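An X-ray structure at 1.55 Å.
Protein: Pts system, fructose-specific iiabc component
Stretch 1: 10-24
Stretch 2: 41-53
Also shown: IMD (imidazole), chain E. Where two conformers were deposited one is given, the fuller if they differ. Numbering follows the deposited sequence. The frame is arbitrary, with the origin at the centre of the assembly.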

# COMPACT_ATOMS: atom_id res chain seq x y z
N LYS A 10 27.15 24.60 -0.53
CA LYS A 10 26.15 23.76 -1.20
C LYS A 10 26.00 22.40 -0.50
O LYS A 10 26.97 21.63 -0.41
CB LYS A 10 26.53 23.56 -2.67
N ALA A 11 24.79 22.11 -0.02
CA ALA A 11 24.52 20.83 0.62
C ALA A 11 24.86 19.69 -0.32
O ALA A 11 24.65 19.77 -1.54
CB ALA A 11 23.04 20.74 1.03
N GLU A 12 25.41 18.61 0.24
CA GLU A 12 25.70 17.46 -0.58
C GLU A 12 24.41 16.88 -1.15
O GLU A 12 23.32 17.07 -0.61
CB GLU A 12 26.39 16.38 0.22
CG GLU A 12 27.69 16.80 0.82
CD GLU A 12 28.37 15.59 1.34
OE1 GLU A 12 28.58 14.68 0.51
OE2 GLU A 12 28.63 15.52 2.56
N LYS A 13 24.56 16.15 -2.25
CA LYS A 13 23.42 15.63 -3.00
C LYS A 13 23.34 14.11 -2.86
O LYS A 13 24.34 13.40 -3.01
CB LYS A 13 23.52 16.01 -4.48
CG LYS A 13 23.40 17.56 -4.70
CD LYS A 13 23.59 17.91 -6.15
CE LYS A 13 23.51 19.40 -6.36
NZ LYS A 13 23.37 19.72 -7.80
N ILE A 14 22.14 13.61 -2.62
CA ILE A 14 21.87 12.17 -2.66
C ILE A 14 20.97 11.92 -3.86
O ILE A 14 20.09 12.74 -4.14
CB ILE A 14 21.18 11.72 -1.35
CG1 ILE A 14 22.08 11.97 -0.14
CG2 ILE A 14 20.74 10.22 -1.45
CD1 ILE A 14 21.45 11.62 1.19
N VAL A 15 21.20 10.82 -4.58
CA VAL A 15 20.17 10.34 -5.50
C VAL A 15 19.73 8.96 -5.05
O VAL A 15 20.50 8.20 -4.43
CB VAL A 15 20.61 10.33 -6.98
CG1 VAL A 15 20.90 11.77 -7.44
CG2 VAL A 15 21.82 9.41 -7.20
N ALA A 16 18.47 8.63 -5.34
CA ALA A 16 17.98 7.32 -4.94
C ALA A 16 17.08 6.76 -6.03
O ALA A 16 16.50 7.52 -6.82
CB ALA A 16 17.17 7.40 -3.63
N VAL A 17 16.94 5.42 -6.05
CA VAL A 17 15.90 4.76 -6.83
C VAL A 17 15.11 3.91 -5.86
O VAL A 17 15.72 3.17 -5.07
CB VAL A 17 16.46 3.86 -7.95
CG1 VAL A 17 15.33 3.23 -8.74
CG2 VAL A 17 17.40 4.63 -8.89
N THR A 18 13.77 3.99 -5.92
CA THR A 18 12.97 3.06 -5.16
C THR A 18 12.17 2.23 -6.16
O THR A 18 11.68 2.75 -7.17
CB THR A 18 12.07 3.74 -4.15
OG1 THR A 18 11.03 4.49 -4.82
CG2 THR A 18 12.91 4.64 -3.21
N ALA A 19 12.10 0.92 -5.91
CA ALA A 19 11.46 0.05 -6.90
C ALA A 19 10.88 -1.15 -6.18
O ALA A 19 11.62 -1.99 -5.70
CB ALA A 19 12.46 -0.39 -7.96
N CYS A 20 9.56 -1.23 -6.13
CA CYS A 20 8.88 -2.43 -5.62
C CYS A 20 7.82 -2.79 -6.65
O CYS A 20 6.94 -1.96 -6.94
CB CYS A 20 8.29 -2.14 -4.25
SG CYS A 20 7.31 -3.58 -3.69
N PRO A 21 7.80 -4.03 -7.16
CA PRO A 21 6.85 -4.36 -8.22
C PRO A 21 5.51 -4.87 -7.70
O PRO A 21 4.87 -5.70 -8.35
CB PRO A 21 7.57 -5.46 -9.01
CG PRO A 21 8.35 -6.18 -7.93
CD PRO A 21 8.83 -5.06 -6.97
N VAL A 22 5.09 -4.42 -6.53
CA VAL A 22 3.76 -4.67 -5.99
C VAL A 22 3.09 -3.31 -5.87
O VAL A 22 3.46 -2.53 -4.97
CB VAL A 22 3.81 -5.39 -4.65
CG1 VAL A 22 2.38 -5.53 -4.10
CG2 VAL A 22 4.43 -6.74 -4.84
N GLY A 23 2.06 -3.07 -6.68
CA GLY A 23 1.33 -1.80 -6.59
C GLY A 23 2.28 -0.60 -6.62
O GLY A 23 3.27 -0.58 -7.36
N VAL A 24 1.96 0.38 -5.78
CA VAL A 24 2.76 1.62 -5.68
C VAL A 24 3.18 1.94 -4.26
O VAL A 24 4.05 2.82 -4.07
CB VAL A 24 2.01 2.83 -6.25
CG1 VAL A 24 1.89 2.69 -7.79
CG2 VAL A 24 0.64 3.06 -5.56
N GLN A 41 18.47 15.55 7.61
CA GLN A 41 19.92 15.51 7.78
C GLN A 41 20.65 16.58 6.98
O GLN A 41 21.89 16.63 7.05
CB GLN A 41 20.44 14.10 7.44
CG GLN A 41 20.00 13.02 8.48
CD GLN A 41 20.61 11.63 8.25
OE1 GLN A 41 21.77 11.51 7.86
NE2 GLN A 41 19.83 10.55 8.52
N GLY A 42 19.96 17.41 6.20
CA GLY A 42 20.58 18.53 5.51
C GLY A 42 21.00 18.30 4.07
O GLY A 42 21.73 19.12 3.51
N TYR A 43 20.55 17.22 3.44
CA TYR A 43 20.98 16.87 2.11
C TYR A 43 19.93 17.25 1.09
O TYR A 43 18.73 17.24 1.39
CB TYR A 43 21.22 15.35 2.00
CG TYR A 43 22.28 14.86 2.95
CD1 TYR A 43 23.61 15.27 2.80
CD2 TYR A 43 21.96 14.03 4.01
CE1 TYR A 43 24.57 14.84 3.67
CE2 TYR A 43 22.92 13.56 4.87
CZ TYR A 43 24.24 14.01 4.72
OH TYR A 43 25.22 13.58 5.57
N SER A 44 20.39 17.50 -0.12
CA SER A 44 19.57 17.58 -1.32
C SER A 44 19.26 16.17 -1.78
O SER A 44 20.10 15.27 -1.62
CB SER A 44 20.37 18.32 -2.41
OG SER A 44 19.51 18.75 -3.44
N ILE A 45 18.06 15.93 -2.33
CA ILE A 45 17.69 14.56 -2.68
C ILE A 45 16.86 14.56 -3.97
O ILE A 45 15.97 15.40 -4.14
CB ILE A 45 16.92 13.91 -1.49
CG1 ILE A 45 16.41 12.49 -1.79
CG2 ILE A 45 15.72 14.75 -1.06
CD1 ILE A 45 17.50 11.47 -1.72
N ARG A 46 17.16 13.63 -4.88
CA ARG A 46 16.30 13.33 -6.03
C ARG A 46 16.02 11.84 -6.02
O ARG A 46 16.96 11.06 -5.86
CB ARG A 46 16.98 13.72 -7.35
CG ARG A 46 16.65 15.16 -7.79
CD ARG A 46 15.30 15.23 -8.55
NE ARG A 46 15.43 14.47 -9.78
CZ ARG A 46 14.80 13.35 -10.11
NH1 ARG A 46 13.82 12.82 -9.36
NH2 ARG A 46 15.13 12.79 -11.26
N VAL A 47 14.74 11.44 -6.19
CA VAL A 47 14.35 10.04 -6.19
C VAL A 47 13.63 9.68 -7.49
O VAL A 47 12.64 10.33 -7.86
CB VAL A 47 13.46 9.69 -4.98
CG1 VAL A 47 13.19 8.17 -4.93
CG2 VAL A 47 14.12 10.08 -3.71
N GLU A 48 14.11 8.63 -8.15
CA GLU A 48 13.43 7.95 -9.23
C GLU A 48 12.58 6.83 -8.65
O GLU A 48 13.04 6.09 -7.78
CB GLU A 48 14.48 7.37 -10.19
CG GLU A 48 13.99 6.29 -11.14
CD GLU A 48 15.13 5.78 -12.03
OE1 GLU A 48 16.01 6.58 -12.37
OE2 GLU A 48 15.17 4.57 -12.36
N THR A 49 11.36 6.68 -9.15
CA THR A 49 10.50 5.62 -8.65
C THR A 49 10.15 4.63 -9.76
O THR A 49 10.00 5.01 -10.92
CB THR A 49 9.18 6.17 -8.05
OG1 THR A 49 8.49 7.01 -9.00
CG2 THR A 49 9.43 6.97 -6.77
N GLN A 50 10.03 3.36 -9.38
CA GLN A 50 9.60 2.30 -10.30
C GLN A 50 8.60 1.38 -9.62
O GLN A 50 8.86 0.86 -8.54
CB GLN A 50 10.80 1.45 -10.76
CG GLN A 50 12.05 2.25 -11.16
CD GLN A 50 13.05 1.38 -11.90
OE1 GLN A 50 12.77 0.19 -12.18
NE2 GLN A 50 14.19 1.95 -12.25
N GLY A 51 7.56 1.02 -10.38
CA GLY A 51 6.67 -0.08 -10.04
C GLY A 51 6.61 -1.19 -11.07
O GLY A 51 7.57 -1.41 -11.82
N SER A 52 5.48 -1.91 -11.12
CA SER A 52 5.27 -2.89 -12.18
C SER A 52 4.92 -2.23 -13.51
O SER A 52 5.15 -2.83 -14.57
CB SER A 52 4.17 -3.87 -11.79
OG SER A 52 4.59 -4.69 -10.73
N ILE A 53 4.35 -1.03 -13.49
CA ILE A 53 3.90 -0.40 -14.73
C ILE A 53 5.06 0.32 -15.41
O ILE A 53 5.26 0.18 -16.62
CB ILE A 53 2.72 0.54 -14.45
CG1 ILE A 53 1.54 -0.25 -13.90
CG2 ILE A 53 2.31 1.27 -15.72
CD1 ILE A 53 0.39 0.59 -13.45
N1 IMD E . 28.96 12.21 5.56
C2 IMD E . 28.55 13.15 4.68
N3 IMD E . 29.51 13.28 3.73
C4 IMD E . 30.51 12.42 4.00
C5 IMD E . 30.17 11.75 5.17

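Strands 13-19 and 44-50 pair in parallel, and a ladder of main-chain hydrogen bonds joins them. In this ladder Ile-14, Ala-16 and Thr-18, and Ser-44, Arg-46, Glu-48 and Gln-50, use both N and O, since the main-chain N and O of alternate residues point across to the partner; at the ends Glu-12 gives only its O and Cys-20 only its N. Ser-44 N donates to Glu-12 O (3.0 Å), and Ser-44 O accepts from Ile-14 N (2.8 Å). Ile-14 O takes Arg-46 N at 3.2 Å, and Arg-46 O takes Ala-16 N at 2.9 Å. Ala-16 O then accepts from Glu-48 N (3.0 Å), and Glu-48 O from Thr-18 N (2.9 Å). Thr-18 O accepts from Gln-50 N at 2.8 Å. The last rung, Cys-20 N to Gln-50 O, is longer at 3.3 Å and more bent, at 135°. Several of these carbonyls also receive a CA-H contact, such as Ala-19 CA to Gln-50 O at 3.2 Å.

Side chains alternate between the sheet faces. On one, Ile-14 CG2 packs against Ile-45 CD1 at 3.5 Å. On the other, Gln-50 NE2 donates to Glu-48 OE2 (2.8 Å), and Val-17 CG1 lies 3.9 Å from that NE2. Both carboxylate oxygens of Glu-48 are also bonded elsewhere in the structure. Before the strand, Glu-12 OE2 accepts from imidazole N3 at 2.7 Å. Beyond it, Pro-21 O lies 2.6 Å from Ser-52 OG.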